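Siroheme decarboxylase (Hydrogenobacter thermophilus, PDB 4CH7) catalyses the decarboxylation of siroheme to didecarboxysiroheme, a step in the biosynthesis of heme d1. Local coordinates at residues A[71-74]-A[80-83]; A[85-90]-A[325-330]; A[133-138]-A[269-274]; A[188-193]-A[203-208]. All blocks are in the same frame, centred on the assembly; numbering follows the deposited sequence.

Contact 1 (A[71-74]-A[80-83])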
loop_
_atom_site.group_PDB
_atom_site.type_symbol
_atom_site.label_atom_id
_atom_site.label_comp_id
_atom_site.label_asym_id
_atom_site.label_seq_id
_atom_site.Cartn_x
_atom_site.Cartn_y
_atom_site.Cartn_z
ATOM N N PHE A 71 4.854 -13.090 11.985
ATOM C CA PHE A 71 4.597 -13.872 13.193
ATOM C C PHE A 71 5.093 -15.306 13.037
ATOM O O PHE A 71 4.946 -15.908 11.970
ATOM C CB PHE A 71 3.100 -13.898 13.512
ATOM C CG PHE A 71 2.603 -12.677 14.237
ATOM C CD1 PHE A 71 3.427 -11.574 14.432
ATOM C CD2 PHE A 71 1.309 -12.641 14.738
ATOM C CE1 PHE A 71 2.964 -10.449 15.106
ATOM C CE2 PHE A 71 0.838 -11.524 15.412
ATOM C CZ PHE A 71 1.665 -10.425 15.596
ATOM N N LYS A 72 5.689 -15.851 14.095
ATOM C CA LYS A 72 5.977 -17.281 14.125
ATOM C C LYS A 72 4.834 -18.009 14.820
ATOM O O LYS A 72 4.747 -18.029 16.048
ATOM C CB LYS A 72 7.310 -17.586 14.809
ATOM C CG LYS A 72 7.581 -19.077 14.979
ATOM C CD LYS A 72 9.011 -19.439 14.619
ATOM C CE LYS A 72 10.009 -18.676 15.466
ATOM N NZ LYS A 72 11.409 -19.098 15.183
ATOM N N VAL A 73 3.951 -18.588 14.016
ATOM C CA VAL A 73 2.796 -19.315 14.520
ATOM C C VAL A 73 2.908 -20.751 14.032
ATOM O O VAL A 73 3.405 -20.986 12.937
ATOM C CB VAL A 73 1.498 -18.717 13.960
ATOM C CG1 VAL A 73 0.291 -19.293 14.676
ATOM C CG2 VAL A 73 1.514 -17.203 14.077
ATOM N N ASP A 74 2.464 -21.725 14.818
ATOM C CA ASP A 74 2.453 -23.082 14.282
ATOM C C ASP A 74 1.080 -23.475 13.748
ATOM O O ASP A 74 0.054 -22.986 14.224
ATOM C CB ASP A 74 3.011 -24.111 15.266
ATOM C CG ASP A 74 3.877 -25.151 14.573
ATOM O OD1 ASP A 74 3.516 -25.561 13.449
ATOM O OD2 ASP A 74 4.921 -25.545 15.137
ATOM N N GLU A 80 -6.442 -19.488 13.333
ATOM C CA GLU A 80 -6.958 -18.690 14.444
ATOM C C GLU A 80 -6.257 -17.336 14.538
ATOM O O GLU A 80 -6.904 -16.291 14.636
ATOM C CB GLU A 80 -6.797 -19.452 15.760
ATOM C CG GLU A 80 -7.102 -18.627 16.999
ATOM C CD GLU A 80 -6.968 -19.429 18.279
ATOM O OE1 GLU A 80 -6.577 -20.613 18.203
ATOM O OE2 GLU A 80 -7.257 -18.875 19.360
ATOM N N VAL A 81 -4.927 -17.367 14.503
ATOM C CA VAL A 81 -4.117 -16.153 14.554
ATOM C C VAL A 81 -4.360 -15.267 13.331
ATOM O O VAL A 81 -4.475 -14.048 13.452
ATOM C CB VAL A 81 -2.616 -16.491 14.675
ATOM C CG1 VAL A 81 -1.762 -15.251 14.490
ATOM C CG2 VAL A 81 -2.325 -17.128 16.022
ATOM N N ALA A 82 -4.453 -15.889 12.160
ATOM C CA ALA A 82 -4.663 -15.165 10.908
ATOM C C ALA A 82 -5.947 -14.339 10.926
ATOM O O ALA A 82 -5.957 -13.185 10.494
ATOM C CB ALA A 82 -4.673 -16.131 9.738
ATOM N N ASN A 83 -7.027 -14.941 11.418
ATOM C CA ASN A 83 -8.311 -14.257 11.508
ATOM C C ASN A 83 -8.285 -13.121 12.529
ATOM O O ASN A 83 -8.988 -12.123 12.376
ATOM C CB ASN A 83 -9.429 -15.248 11.841
ATOM C CG ASN A 83 -9.365 -16.503 10.993
ATOM O OD1 ASN A 83 -9.521 -16.454 9.773
ATOM N ND2 ASN A 83 -9.139 -17.640 11.638
#
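Val73 and Val81 mark the nearest approach of the two backbones, with the CA of Val73 lying 7.6 Å from the CA of Val81. The chain at 71-74 is still extended as it leaves strand 65-71, and it faces the helix 75-87 into which it soon turns. This is the first strand-to-helix connection of an AsnC-like ligand-binding domain, where helices pack on an antiparallel sheet. Phe71 and Val73 both start toward the helix, while Lys72 between them turns elsewhere and makes a cation-pi contact with Phe101.

On the helix a single residue, Val81, answers both. The two valines meet end on, tip to tip, and their methyls pair off: Val73 CG1 lies 3.7 Å from Val81 CG2, and Val73 CG2 lies 3.8 Å from Val81 CG1. With Val81 CG1 anti to its backbone N (chi1 170°), that branch can serve two neighbours at once, Val73 and the ring of Phe71. All three residues are buried, and the contact is purely apolar.

Around it, Leu103 of strand 103-109 touches both Phe71 and Val81, and Phe105 meets Phe71 ring to ring, edge to face. The carbonyl of Val73 accepts a hydrogen bond from Asn102 ND2. Val81 CG1 comes to the Phe71 ring at its edge, near the ring plane, with Phe71 CD2 as the nearest ring atom at 4.0 Å.

Contact 2 (A[85-90]-A[325-330])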
loop_
_atom_site.group_PDB
_atom_site.type_symbol
_atom_site.label_atom_id
_atom_site.label_comp_id
_atom_site.label_asym_id
_atom_site.label_seq_id
_atom_site.Cartn_x
_atom_site.Cartn_y
_atom_site.Cartn_z
ATOM N N VAL A 85 -5.589 -11.295 13.080
ATOM C CA VAL A 85 -4.855 -10.263 12.354
ATOM C C VAL A 85 -5.768 -9.491 11.399
ATOM O O VAL A 85 -5.749 -8.257 11.369
ATOM C CB VAL A 85 -3.679 -10.868 11.564
ATOM C CG1 VAL A 85 -3.021 -9.814 10.692
ATOM C CG2 VAL A 85 -2.664 -11.482 12.510
ATOM N N ASN A 86 -6.567 -10.229 10.631
ATOM C CA ASN A 86 -7.497 -9.640 9.673
ATOM C C ASN A 86 -8.476 -8.663 10.320
ATOM O O ASN A 86 -8.907 -7.698 9.693
ATOM C CB ASN A 86 -8.273 -10.739 8.940
ATOM C CG ASN A 86 -7.366 -11.685 8.175
ATOM O OD1 ASN A 86 -6.324 -11.286 7.661
ATOM N ND2 ASN A 86 -7.765 -12.949 8.091
ATOM N N ALA A 87 -8.822 -8.923 11.578
ATOM C CA ALA A 87 -9.732 -8.063 12.329
ATOM C C ALA A 87 -9.192 -6.642 12.486
ATOM O O ALA A 87 -9.963 -5.683 12.558
ATOM C CB ALA A 87 -10.030 -8.671 13.691
ATOM N N CYS A 88 -7.870 -6.511 12.542
ATOM C CA CYS A 88 -7.247 -5.198 12.658
ATOM C C CYS A 88 -7.467 -4.366 11.401
ATOM O O CYS A 88 -7.090 -4.778 10.303
ATOM C CB CYS A 88 -5.753 -5.326 12.943
ATOM S SG CYS A 88 -4.911 -3.740 13.122
ATOM N N PRO A 89 -8.084 -3.185 11.564
ATOM C CA PRO A 89 -8.377 -2.256 10.468
ATOM C C PRO A 89 -7.102 -1.688 9.858
ATOM O O PRO A 89 -7.145 -1.148 8.753
ATOM C CB PRO A 89 -9.167 -1.137 11.157
ATOM C CG PRO A 89 -9.699 -1.757 12.427
ATOM C CD PRO A 89 -8.618 -2.703 12.850
ATOM N N GLY A 90 -5.985 -1.806 10.572
ATOM C CA GLY A 90 -4.712 -1.307 10.083
ATOM C C GLY A 90 -3.905 -2.326 9.297
ATOM O O GLY A 90 -2.842 -2.001 8.760
ATOM N N GLU A 325 -9.009 2.591 16.398
ATOM C CA GLU A 325 -8.965 2.925 17.814
ATOM C C GLU A 325 -9.938 2.053 18.597
ATOM O O GLU A 325 -9.577 1.471 19.619
ATOM C CB GLU A 325 -9.295 4.406 18.016
ATOM C CG GLU A 325 -9.350 4.847 19.472
ATOM C CD GLU A 325 -9.716 6.310 19.624
ATOM O OE1 GLU A 325 -9.085 7.157 18.960
ATOM O OE2 GLU A 325 -10.641 6.612 20.407
ATOM N N ARG A 326 -11.165 1.952 18.096
ATOM C CA ARG A 326 -12.186 1.111 18.709
ATOM C C ARG A 326 -11.744 -0.350 18.742
ATOM O O ARG A 326 -11.952 -1.046 19.738
ATOM C CB ARG A 326 -13.514 1.257 17.964
ATOM C CG ARG A 326 -14.608 0.332 18.460
ATOM C CD ARG A 326 -15.954 0.673 17.840
ATOM N NE ARG A 326 -15.864 0.882 16.398
ATOM C CZ ARG A 326 -15.772 -0.096 15.501
ATOM N NH1 ARG A 326 -15.748 -1.361 15.893
ATOM N NH2 ARG A 326 -15.701 0.191 14.211
ATOM N N TRP A 327 -11.127 -0.805 17.657
ATOM C CA TRP A 327 -10.540 -2.137 17.625
ATOM C C TRP A 327 -9.415 -2.246 18.644
ATOM O O TRP A 327 -9.246 -3.283 19.287
ATOM C CB TRP A 327 -9.995 -2.465 16.233
ATOM C CG TRP A 327 -9.214 -3.745 16.207
ATOM C CD1 TRP A 327 -9.708 -5.003 16.016
ATOM C CD2 TRP A 327 -7.800 -3.894 16.390
ATOM N NE1 TRP A 327 -8.687 -5.924 16.067
ATOM C CE2 TRP A 327 -7.506 -5.268 16.296
ATOM C CE3 TRP A 327 -6.753 -2.998 16.624
ATOM C CZ2 TRP A 327 -6.209 -5.765 16.428
ATOM C CZ3 TRP A 327 -5.468 -3.494 16.753
ATOM C CH2 TRP A 327 -5.209 -4.863 16.658
ATOM N N PHE A 328 -8.645 -1.171 18.782
ATOM C CA PHE A 328 -7.492 -1.161 19.673
ATOM C C PHE A 328 -7.888 -1.252 21.146
ATOM O O PHE A 328 -7.286 -2.013 21.904
ATOM C CB PHE A 328 -6.630 0.079 19.428
ATOM C CG PHE A 328 -5.317 0.052 20.153
ATOM C CD1 PHE A 328 -4.442 -1.015 19.984
ATOM C CD2 PHE A 328 -4.951 1.089 20.997
ATOM C CE1 PHE A 328 -3.229 -1.049 20.649
ATOM C CE2 PHE A 328 -3.739 1.063 21.664
ATOM C CZ PHE A 328 -2.877 -0.010 21.490
ATOM N N LYS A 329 -8.893 -0.470 21.541
ATOM C CA LYS A 329 -9.412 -0.497 22.906
ATOM C C LYS A 329 -9.829 -1.911 23.286
ATOM O O LYS A 329 -9.546 -2.381 24.389
ATOM C CB LYS A 329 -10.626 0.423 23.042
ATOM C CG LYS A 329 -10.427 1.849 22.555
ATOM C CD LYS A 329 -9.503 2.643 23.456
ATOM C CE LYS A 329 -9.541 4.125 23.103
ATOM N NZ LYS A 329 -10.905 4.700 23.274
ATOM N N GLU A 330 -10.506 -2.583 22.358
ATOM C CA GLU A 330 -10.970 -3.948 22.568
ATOM C C GLU A 330 -9.818 -4.914 22.820
ATOM O O GLU A 330 -9.931 -5.814 23.651
ATOM C CB GLU A 330 -11.802 -4.418 21.373
ATOM C CG GLU A 330 -13.295 -4.257 21.577
ATOM C CD GLU A 330 -13.801 -5.069 22.750
ATOM O OE1 GLU A 330 -13.724 -6.314 22.687
ATOM O OE2 GLU A 330 -14.270 -4.465 23.737
#
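Trp327, on the C-terminal helix 323-335, lays its indole against the turn that ends helix 75-87 of the first AsnC-like ligand-binding domain, in a sulfur-aromatic and CH-pi contact with Cys88 and Pro89. Its CG is anti to the backbone N (chi1 172°), which directs the indole to the turn at 87-89. Starting at the root, Trp327 CB is 3.7 Å from Pro89 CD, which also sits 3.6 Å from Trp327 CG, over the face of the five-membered ring. Along the pyrrole side, Trp327 CD1 meets Ala87 O obliquely at 3.5 Å, and Trp327 NE1 passes 3.9 Å from Ala87 CB. Further out, Cys88 CA is 3.6 Å from Trp327 CE2.

Cys88 CB and SG both lie over the six-membered ring, on the face that Pro89 also uses. Met123 of helix 116-126 touches both Cys88 and Trp327. With an alanine at Trp327, Cys88 and Pro89 would probably lose their aromatic cover, opening a gap between the 87-89 turn and helix 323-335. Cys88 SG stands 3.8 Å from the centroid of the Trp327 six-membered ring, 17° off its normal, with Trp327 CZ3 and CH2 its nearest atoms, each 3.7 Å away.

Contact 3 (A[133-138]-A[269-274])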
loop_
_atom_site.group_PDB
_atom_site.type_symbol
_atom_site.label_atom_id
_atom_site.label_comp_id
_atom_site.label_asym_id
_atom_site.label_seq_id
_atom_site.Cartn_x
_atom_site.Cartn_y
_atom_site.Cartn_z
ATOM N N LEU A 133 8.603 -10.302 13.917
ATOM C CA LEU A 133 9.491 -9.347 13.272
ATOM C C LEU A 133 8.752 -8.049 12.974
ATOM O O LEU A 133 7.570 -8.063 12.619
ATOM C CB LEU A 133 10.055 -9.931 11.977
ATOM C CG LEU A 133 10.865 -11.217 12.104
ATOM C CD1 LEU A 133 11.302 -11.711 10.741
ATOM C CD2 LEU A 133 12.065 -11.007 13.008
ATOM N N VAL A 134 9.451 -6.930 13.136
ATOM C CA VAL A 134 8.902 -5.626 12.800
ATOM C C VAL A 134 9.832 -4.955 11.796
ATOM O O VAL A 134 10.844 -4.352 12.171
ATOM C CB VAL A 134 8.705 -4.749 14.054
ATOM C CG1 VAL A 134 8.267 -3.352 13.662
ATOM C CG2 VAL A 134 7.676 -5.383 14.980
ATOM N N LEU A 135 9.489 -5.080 10.516
ATOM C CA LEU A 135 10.351 -4.611 9.437
ATOM C C LEU A 135 9.739 -3.421 8.706
ATOM O O LEU A 135 8.618 -3.500 8.204
ATOM C CB LEU A 135 10.618 -5.745 8.441
ATOM C CG LEU A 135 11.010 -7.093 9.044
ATOM C CD1 LEU A 135 11.209 -8.141 7.959
ATOM C CD2 LEU A 135 12.257 -6.961 9.891
ATOM N N ARG A 136 10.478 -2.317 8.651
ATOM C CA ARG A 136 10.033 -1.152 7.899
ATOM C C ARG A 136 10.735 -1.084 6.551
ATOM O O ARG A 136 11.943 -0.855 6.474
ATOM C CB ARG A 136 10.259 0.130 8.698
ATOM C CG ARG A 136 9.245 0.318 9.812
ATOM C CD ARG A 136 9.497 1.582 10.608
ATOM N NE ARG A 136 8.481 1.769 11.639
ATOM C CZ ARG A 136 8.504 1.164 12.822
ATOM N NH1 ARG A 136 9.487 0.327 13.125
ATOM N NH2 ARG A 136 7.541 1.385 13.705
ATOM N N VAL A 137 9.963 -1.289 5.489
ATOM C CA VAL A 137 10.503 -1.310 4.138
ATOM C C VAL A 137 10.147 -0.037 3.376
ATOM O O VAL A 137 9.175 0.645 3.707
ATOM C CB VAL A 137 9.997 -2.536 3.356
ATOM C CG1 VAL A 137 10.414 -3.819 4.055
ATOM C CG2 VAL A 137 8.483 -2.490 3.205
ATOM N N VAL A 138 10.951 0.282 2.368
ATOM C CA VAL A 138 10.688 1.413 1.491
ATOM C C VAL A 138 10.617 0.889 0.063
ATOM O O VAL A 138 11.488 0.130 -0.361
ATOM C CB VAL A 138 11.805 2.462 1.573
ATOM C CG1 VAL A 138 11.328 3.783 0.991
ATOM C CG2 VAL A 138 12.255 2.647 3.009
ATOM N N GLU A 269 19.906 -7.968 13.159
ATOM C CA GLU A 269 20.224 -9.281 13.706
ATOM C C GLU A 269 19.046 -10.237 13.543
ATOM O O GLU A 269 19.226 -11.416 13.235
ATOM C CB GLU A 269 20.616 -9.163 15.181
ATOM C CG GLU A 269 21.927 -8.420 15.421
ATOM C CD GLU A 269 22.130 -8.029 16.875
ATOM O OE1 GLU A 269 21.183 -8.179 17.675
ATOM O OE2 GLU A 269 23.240 -7.568 17.212
ATOM N N LYS A 270 17.837 -9.713 13.736
ATOM C CA LYS A 270 16.620 -10.514 13.637
ATOM C C LYS A 270 16.255 -10.903 12.204
ATOM O O LYS A 270 15.557 -11.897 11.984
ATOM C CB LYS A 270 15.448 -9.789 14.300
ATOM C CG LYS A 270 15.519 -9.778 15.818
ATOM C CD LYS A 270 14.403 -8.944 16.423
ATOM C CE LYS A 270 14.441 -9.021 17.941
ATOM N NZ LYS A 270 13.406 -8.162 18.574
ATOM N N PHE A 271 16.728 -10.123 11.235
ATOM C CA PHE A 271 16.441 -10.390 9.826
ATOM C C PHE A 271 17.489 -9.712 8.944
ATOM O O PHE A 271 17.418 -8.508 8.701
ATOM C CB PHE A 271 15.039 -9.887 9.474
ATOM C CG PHE A 271 14.389 -10.632 8.343
ATOM C CD1 PHE A 271 13.924 -11.925 8.526
ATOM C CD2 PHE A 271 14.228 -10.033 7.103
ATOM C CE1 PHE A 271 13.313 -12.614 7.490
ATOM C CE2 PHE A 271 13.620 -10.714 6.059
ATOM C CZ PHE A 271 13.161 -12.006 6.254
ATOM N N ARG A 272 18.452 -10.494 8.462
ATOM C CA ARG A 272 19.607 -9.950 7.744
ATOM C C ARG A 272 19.350 -9.566 6.285
ATOM O O ARG A 272 20.249 -9.063 5.604
ATOM C CB ARG A 272 20.796 -10.914 7.827
ATOM C CG ARG A 272 21.879 -10.461 8.799
ATOM C CD ARG A 272 21.935 -11.329 10.045
ATOM N NE ARG A 272 22.665 -12.572 9.818
ATOM C CZ ARG A 272 23.063 -13.391 10.788
ATOM N NH1 ARG A 272 22.804 -13.096 12.054
ATOM N NH2 ARG A 272 23.723 -14.504 10.495
ATOM N N TYR A 273 18.131 -9.790 5.806
ATOM C CA TYR A 273 17.796 -9.453 4.426
ATOM C C TYR A 273 17.375 -7.989 4.296
ATOM O O TYR A 273 16.465 -7.532 4.991
ATOM C CB TYR A 273 16.700 -10.381 3.901
ATOM C CG TYR A 273 16.987 -11.849 4.139
ATOM C CD1 TYR A 273 17.866 -12.548 3.325
ATOM C CD2 TYR A 273 16.372 -12.534 5.177
ATOM C CE1 TYR A 273 18.127 -13.889 3.543
ATOM C CE2 TYR A 273 16.624 -13.870 5.402
ATOM C CZ TYR A 273 17.503 -14.545 4.584
ATOM O OH TYR A 273 17.757 -15.880 4.809
ATOM N N ASN A 274 18.040 -7.261 3.403
ATOM C CA ASN A 274 17.770 -5.840 3.213
ATOM C C ASN A 274 17.097 -5.521 1.875
ATOM O O ASN A 274 16.634 -4.398 1.658
ATOM C CB ASN A 274 19.055 -5.020 3.370
ATOM C CG ASN A 274 20.166 -5.484 2.442
ATOM O OD1 ASN A 274 20.204 -6.641 2.032
ATOM N ND2 ASN A 274 21.084 -4.579 2.115
#
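Leu133 and Leu135 present their methyls to Phe271 in the alpha-beta barrel fold built by the two AsnC-like domains of the chain, where strand 132-139 meets the loop 269-274. The leucines belong to that strand, and Phe271 to the loop, which joins strands 259-264 and 275-281 in the second domain.

Both leucines adopt the same shape, CG anti to the carbonyl carbon and the chain extended to CD1. The two CD1 methyls then come to one side of the phenyl ring, at its two ortho carbons: Leu133 CD1 is 3.4 Å from Phe271 CD1, a tight fit, and Leu135 CD1 is 3.7 Å from Phe271 CD2. Each leucine crosses the phenylalanine at about a right angle. Both methyls take an oblique position; that of Leu135 also counts as an off-centre CH-pi contact, 4.1 Å from Leu135 CD1 to the Phe271 ring centroid. Phe271 turns its CG anti to the backbone N (chi1 -153°), which places the ring between the two leucines and Tyr273. The ring face turned from the leucines receives the edge of the Tyr273 ring, whose CD2 stands 3.4 Å above the Phe271 plane.

The loop's backbone is gripped by Arg265, whose NH1 donates to the carbonyls of both Phe271 and Tyr273. Phe276 touches Leu135 as well as Phe271 and so extends the apolar cluster. Lys270 skirts the outside; it and Leu133 run antiparallel alongside one another, leaving Leu133 CD2 3.8 Å from Lys270 CB and 3.7 Å from Lys270 O.

Contact 4 (A[188-193]-A[203-208])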
loop_
_atom_site.group_PDB
_atom_site.type_symbol
_atom_site.label_atom_id
_atom_site.label_comp_id
_atom_site.label_asym_id
_atom_site.label_seq_id
_atom_site.Cartn_x
_atom_site.Cartn_y
_atom_site.Cartn_z
ATOM N N ARG A 188 -18.227 18.360 -11.619
ATOM C CA ARG A 188 -17.666 19.078 -10.480
ATOM C C ARG A 188 -17.388 18.118 -9.328
ATOM O O ARG A 188 -18.116 18.109 -8.334
ATOM C CB ARG A 188 -18.623 20.183 -10.031
ATOM C CG ARG A 188 -18.909 21.218 -11.106
ATOM C CD ARG A 188 -17.875 22.333 -11.095
ATOM N NE ARG A 188 -18.032 23.182 -9.919
ATOM C CZ ARG A 188 -18.867 24.215 -9.856
ATOM N NH1 ARG A 188 -19.617 24.531 -10.903
ATOM N NH2 ARG A 188 -18.955 24.936 -8.746
ATOM N N PRO A 189 -16.309 17.323 -9.451
ATOM C CA PRO A 189 -16.022 16.222 -8.521
ATOM C C PRO A 189 -15.480 16.659 -7.162
ATOM O O PRO A 189 -15.281 15.805 -6.299
ATOM C CB PRO A 189 -14.962 15.409 -9.269
ATOM C CG PRO A 189 -14.249 16.423 -10.120
ATOM C CD PRO A 189 -15.297 17.427 -10.521
ATOM N N PHE A 190 -15.238 17.953 -6.976
ATOM C CA PHE A 190 -14.780 18.458 -5.686
ATOM C C PHE A 190 -15.903 19.176 -4.943
ATOM O O PHE A 190 -15.756 19.526 -3.771
ATOM C CB PHE A 190 -13.604 19.418 -5.872
ATOM C CG PHE A 190 -12.350 18.758 -6.362
ATOM C CD1 PHE A 190 -11.537 18.057 -5.486
ATOM C CD2 PHE A 190 -11.975 18.852 -7.697
ATOM C CE1 PHE A 190 -10.372 17.444 -5.930
ATOM C CE2 PHE A 190 -10.811 18.243 -8.153
ATOM C CZ PHE A 190 -10.007 17.540 -7.267
ATOM N N LEU A 191 -17.023 19.390 -5.630
ATOM C CA LEU A 191 -18.125 20.185 -5.090
ATOM C C LEU A 191 -18.788 19.566 -3.860
ATOM O O LEU A 191 -18.901 20.218 -2.821
ATOM C CB LEU A 191 -19.177 20.463 -6.165
ATOM C CG LEU A 191 -20.326 21.359 -5.703
ATOM C CD1 LEU A 191 -19.777 22.664 -5.157
ATOM C CD2 LEU A 191 -21.312 21.621 -6.829
ATOM N N GLU A 192 -19.241 18.321 -3.983
ATOM C CA GLU A 192 -19.892 17.641 -2.866
ATOM C C GLU A 192 -18.972 17.508 -1.657
ATOM O O GLU A 192 -19.407 17.693 -0.518
ATOM C CB GLU A 192 -20.425 16.269 -3.285
ATOM C CG GLU A 192 -21.822 16.311 -3.884
ATOM C CD GLU A 192 -22.797 17.109 -3.036
ATOM O OE1 GLU A 192 -22.827 16.914 -1.803
ATOM O OE2 GLU A 192 -23.531 17.940 -3.607
ATOM N N TYR A 193 -17.705 17.192 -1.914
ATOM C CA TYR A 193 -16.686 17.149 -0.868
ATOM C C TYR A 193 -16.610 18.486 -0.141
ATOM O O TYR A 193 -16.584 18.540 1.087
ATOM C CB TYR A 193 -15.315 16.833 -1.471
ATOM C CG TYR A 193 -15.126 15.401 -1.925
ATOM C CD1 TYR A 193 -15.905 14.375 -1.409
ATOM C CD2 TYR A 193 -14.157 15.076 -2.866
ATOM C CE1 TYR A 193 -15.729 13.068 -1.822
ATOM C CE2 TYR A 193 -13.975 13.769 -3.284
ATOM C CZ TYR A 193 -14.764 12.771 -2.758
ATOM O OH TYR A 193 -14.586 11.470 -3.170
ATOM N N GLU A 203 -11.439 26.764 -1.662
ATOM C CA GLU A 203 -10.755 26.538 -0.393
ATOM C C GLU A 203 -10.279 25.089 -0.261
ATOM O O GLU A 203 -9.195 24.838 0.261
ATOM C CB GLU A 203 -11.659 26.935 0.780
ATOM C CG GLU A 203 -11.850 28.446 0.922
ATOM C CD GLU A 203 -12.983 28.817 1.859
ATOM O OE1 GLU A 203 -13.886 27.981 2.067
ATOM O OE2 GLU A 203 -12.973 29.952 2.380
ATOM N N LEU A 204 -11.087 24.144 -0.737
ATOM C CA LEU A 204 -10.705 22.731 -0.722
ATOM C C LEU A 204 -9.512 22.464 -1.635
ATOM O O LEU A 204 -8.538 21.834 -1.223
ATOM C CB LEU A 204 -11.882 21.841 -1.127
ATOM C CG LEU A 204 -11.572 20.346 -1.247
ATOM C CD1 LEU A 204 -10.977 19.821 0.048
ATOM C CD2 LEU A 204 -12.806 19.548 -1.625
ATOM N N LEU A 205 -9.601 22.939 -2.875
ATOM C CA LEU A 205 -8.532 22.762 -3.855
ATOM C C LEU A 205 -7.239 23.417 -3.382
ATOM O O LEU A 205 -6.141 22.916 -3.633
ATOM C CB LEU A 205 -8.958 23.334 -5.209
ATOM C CG LEU A 205 -10.078 22.568 -5.911
ATOM C CD1 LEU A 205 -10.563 23.313 -7.140
ATOM C CD2 LEU A 205 -9.598 21.182 -6.282
ATOM N N GLU A 206 -7.388 24.543 -2.690
ATOM C CA GLU A 206 -6.267 25.255 -2.092
ATOM C C GLU A 206 -5.525 24.349 -1.113
ATOM O O GLU A 206 -4.294 24.276 -1.122
ATOM C CB GLU A 206 -6.792 26.494 -1.366
ATOM C CG GLU A 206 -5.729 27.438 -0.840
ATOM C CD GLU A 206 -6.331 28.675 -0.203
ATOM O OE1 GLU A 206 -6.768 29.573 -0.952
ATOM O OE2 GLU A 206 -6.371 28.743 1.044
ATOM N N LYS A 207 -6.289 23.650 -0.280
ATOM C CA LYS A 207 -5.726 22.752 0.722
ATOM C C LYS A 207 -5.171 21.476 0.098
ATOM O O LYS A 207 -4.149 20.955 0.541
ATOM C CB LYS A 207 -6.781 22.415 1.772
ATOM C CG LYS A 207 -7.220 23.621 2.581
ATOM C CD LYS A 207 -8.541 23.378 3.278
ATOM C CE LYS A 207 -9.024 24.654 3.934
ATOM N NZ LYS A 207 -8.128 25.102 5.036
ATOM N N LEU A 208 -5.852 20.973 -0.927
ATOM C CA LEU A 208 -5.393 19.787 -1.637
ATOM C C LEU A 208 -4.079 20.064 -2.360
ATOM O O LEU A 208 -3.184 19.221 -2.383
ATOM C CB LEU A 208 -6.460 19.302 -2.618
ATOM C CG LEU A 208 -7.690 18.679 -1.965
ATOM C CD1 LEU A 208 -8.701 18.244 -3.004
ATOM C CD2 LEU A 208 -7.277 17.504 -1.101
#
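Phe190 and Leu204 bring the backbones closest, the CA of Phe190 7.7 Å from the CA of Leu204, where the turn leading into helix 191-196 faces helix 201-213.

Phe190 supplies the main side chain, and three leucines on one side of the facing helix receive it: Leu204, Leu205 and, a turn later, Leu208. Leu205 crosses it at about a right angle and sets one methyl squarely on the ring: Leu205 CD2 is 3.5 Å from the Phe190 ring centroid and just 5° off the normal, a face-centred CH-pi contact. CG of Leu205 lies anti to the carbonyl carbon (chi1 -68°); CD1 is the extended branch, and the other methyl, CD2, meets the ring. Leu208 comes in obliquely, with Leu208 CD1 3.5 Å from Phe190 CE1. Leu204 works nearer the backbone; its CD2 lies 3.6 Å from Phe190 O and 3.7 Å from Tyr193 CB, and it approaches the Phe190 ring at the edge. The Tyr193 ring leads away, toward Ile178 and Thr179.

Phe183 meets Phe190 edge to face. A serine at Phe190 would probably leave the Leu205 and Leu208 methyls without their aromatic partner and open a gap between the helices. A short helix (191-196) and a longer one (201-213) joined by a brief turn and packed through apolar side chains, with helix 170-179 against them, are typical of the helix-turn-helix domain to which this part of the chain belongs.

Overall arrangement
Contacts 1 and 2 follow one another along helix 75-87, about 16 Å apart between centres: the first holds the helix to the chain leading into it, the second packs the C-terminal helix against the turn after it. Contact 3 lies about 19 Å from contact 1, centre to centre, and joins the first AsnC-like domain to a loop of the second. Contact 4 stands apart in a helix-turn-helix domain, about 43 Å from contact 1 and about 40 Å from contact 3 between centres, across the chain's centre. Contact 2 is near the probable active site, the side chain of Cys88 about 12 Å from that of His93. In sequence, contact 2 spans contacts 3 and 4.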